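Local structure of ArsR family transcriptional regulator (Comamonas testosteroni, 6UVU) at the interface of chains A and B. The protein acts as an antimony-specific transcriptional repressor of the ArsR family that responds to Sb(III), probably binding operator DNA as a dimer and releasing it when the metalloid binds. Numbering follows the deposited sequence. Chains: chain A/B, ArsR family transcriptional regulator.

The interface of chains A and B. Residues chain A 45-46, 49-50, 53, 66, 115; chain B 21-25.
This is an arm-on-helix patch of the two-fold symmetric interface of the deposited dimer, the state expected of an ArsR repressor: the extended segment 21-25 of chain B lies across helix 42-54 of chain A and ties the N-terminal region of chain B to the winged helix-turn-helix domain of chain A; the twin contact has the chains exchanged. Polar side chains of the helix read the backbone of the arm. The ring of A:His49, with CG anti to the backbone N (chi1 -168°), accepts at ND1 a hydrogen bond of 3.0 Å from the amide N of B:Ile24, which sits somewhat off the ring plane. The other ring nitrogen, NE2, meets a water at 2.8 Å that also contacts the carbonyl O of B:Arg21, so both ring nitrogens are engaged and the ring's rotation is fixed. Acceptance at ND1 suggests that the proton of a neutral ring would lie on NE2. One turn earlier, A:Arg46 bends at chi3 (74°) and gives its NE-H, within the guanidinium plane, to the carbonyl O of B:Ile24 at 3.0 Å. NH1 of the same group donates to the carbonyl O of A:Val66, a second-shell hold that steadies the guanidinium. Between the two polar grips B:Leu23 inserts its forked tip: CD1 packs on A:Ala50, 3.9 Å from its CA, while CD2 reaches CG1 of A:Val66. A:Arg53 turns one guanidinium face to the backbone at B:Asp22 and B:Leu23; the nearby B:Asp22 carboxylate may add weak electrostatic attraction without a salt bridge. B:Ile24 straddles the contact, its CG2 branch beside A:His49 and its other branch crossing A:Ile115 almost perpendicularly, where the two CD1 methyls of B:Ile24 and A:Ile115 press together at 3.5 Å.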
# COMPACT_ATOMS: atom_id res chain seq x y z
N LEU A 45 -6.25 -7.89 -5.14
CA LEU A 45 -6.88 -6.59 -5.34
C LEU A 45 -8.30 -6.74 -5.86
O LEU A 45 -9.22 -6.06 -5.41
CB LEU A 45 -6.09 -5.76 -6.35
CG LEU A 45 -5.24 -4.60 -5.88
CD1 LEU A 45 -4.79 -3.77 -7.09
CD2 LEU A 45 -5.99 -3.73 -4.87
N ARG A 46 -8.47 -7.60 -6.88
CA ARG A 46 -9.78 -7.73 -7.48
C ARG A 46 -10.74 -8.39 -6.51
O ARG A 46 -11.89 -7.98 -6.40
CB ARG A 46 -9.68 -8.51 -8.80
CG ARG A 46 -8.88 -7.75 -9.88
CD ARG A 46 -8.96 -8.45 -11.26
NE ARG A 46 -10.25 -8.28 -11.92
CZ ARG A 46 -11.02 -9.28 -12.33
NH1 ARG A 46 -10.62 -10.53 -12.16
NH2 ARG A 46 -12.17 -9.03 -12.93
N HIS A 49 -11.61 -5.74 -3.90
CA HIS A 49 -12.55 -4.79 -4.47
C HIS A 49 -13.96 -5.39 -4.54
O HIS A 49 -14.93 -4.75 -4.12
CB HIS A 49 -12.08 -4.32 -5.85
CG HIS A 49 -12.84 -3.13 -6.38
ND1 HIS A 49 -12.65 -2.63 -7.65
CD2 HIS A 49 -13.79 -2.35 -5.81
CE1 HIS A 49 -13.44 -1.59 -7.83
NE2 HIS A 49 -14.15 -1.41 -6.74
N ALA A 50 -14.09 -6.62 -5.05
CA ALA A 50 -15.41 -7.26 -5.11
C ALA A 50 -16.05 -7.38 -3.72
O ALA A 50 -17.25 -7.13 -3.55
CB ALA A 50 -15.29 -8.64 -5.76
N ARG A 53 -17.29 -3.65 -2.58
CA ARG A 53 -18.53 -3.18 -3.19
C ARG A 53 -19.74 -3.87 -2.59
O ARG A 53 -20.72 -3.22 -2.21
CB ARG A 53 -18.51 -3.46 -4.70
CG ARG A 53 -17.53 -2.66 -5.52
CD ARG A 53 -17.61 -3.14 -6.97
NE ARG A 53 -18.50 -2.33 -7.80
CZ ARG A 53 -19.22 -2.81 -8.82
NH1 ARG A 53 -19.18 -4.11 -9.11
NH2 ARG A 53 -19.99 -2.00 -9.53
N VAL A 66 -15.23 -12.01 -10.13
CA VAL A 66 -13.90 -11.77 -10.67
C VAL A 66 -13.61 -12.75 -11.80
O VAL A 66 -12.46 -12.91 -12.21
CB VAL A 66 -12.82 -11.87 -9.58
CG1 VAL A 66 -13.13 -10.88 -8.45
CG2 VAL A 66 -12.73 -13.30 -9.04
N ILE A 115 -6.84 5.43 -9.61
CA ILE A 115 -7.28 4.94 -10.92
C ILE A 115 -8.23 5.94 -11.57
O ILE A 115 -8.09 6.27 -12.75
CB ILE A 115 -7.92 3.55 -10.79
CG1 ILE A 115 -6.88 2.53 -10.32
CG2 ILE A 115 -8.53 3.10 -12.13
CD1 ILE A 115 -7.49 1.18 -9.99
N ARG B 21 -18.04 2.70 -9.10
CA ARG B 21 -17.05 2.24 -10.06
C ARG B 21 -17.18 0.73 -10.27
O ARG B 21 -17.42 -0.03 -9.33
CB ARG B 21 -15.65 2.61 -9.56
CG ARG B 21 -14.51 1.99 -10.33
CD ARG B 21 -13.26 2.84 -10.24
NE ARG B 21 -13.21 3.81 -11.32
CZ ARG B 21 -12.76 3.54 -12.54
NH1 ARG B 21 -12.31 2.33 -12.84
NH2 ARG B 21 -12.76 4.48 -13.47
N ASP B 22 -17.08 0.31 -11.53
CA ASP B 22 -17.05 -1.11 -11.84
C ASP B 22 -15.83 -1.79 -11.23
O ASP B 22 -14.79 -1.15 -10.97
CB ASP B 22 -17.03 -1.33 -13.35
CG ASP B 22 -18.27 -0.83 -14.00
OD1 ASP B 22 -19.37 -1.23 -13.55
OD2 ASP B 22 -18.14 -0.02 -14.94
N LEU B 23 -15.96 -3.10 -11.01
CA LEU B 23 -14.86 -3.92 -10.55
C LEU B 23 -13.58 -3.60 -11.32
O LEU B 23 -13.57 -3.55 -12.55
CB LEU B 23 -15.22 -5.40 -10.71
CG LEU B 23 -14.20 -6.37 -10.12
CD1 LEU B 23 -14.10 -6.17 -8.61
CD2 LEU B 23 -14.56 -7.81 -10.48
N ILE B 24 -12.51 -3.34 -10.57
CA ILE B 24 -11.23 -3.00 -11.18
C ILE B 24 -10.79 -4.14 -12.09
O ILE B 24 -10.91 -5.32 -11.75
CB ILE B 24 -10.20 -2.69 -10.09
CG1 ILE B 24 -8.87 -2.28 -10.70
CG2 ILE B 24 -9.98 -3.87 -9.17
CD1 ILE B 24 -7.77 -2.26 -9.68
N THR B 25 -10.34 -3.78 -13.29
CA THR B 25 -9.90 -4.79 -14.25
C THR B 25 -8.44 -5.16 -13.97
O THR B 25 -7.72 -4.44 -13.27
CB THR B 25 -10.06 -4.29 -15.69
OG1 THR B 25 -9.03 -3.34 -16.00
CG2 THR B 25 -11.40 -3.59 -15.87
O HOH W 1 -16.41 0.20 -6.71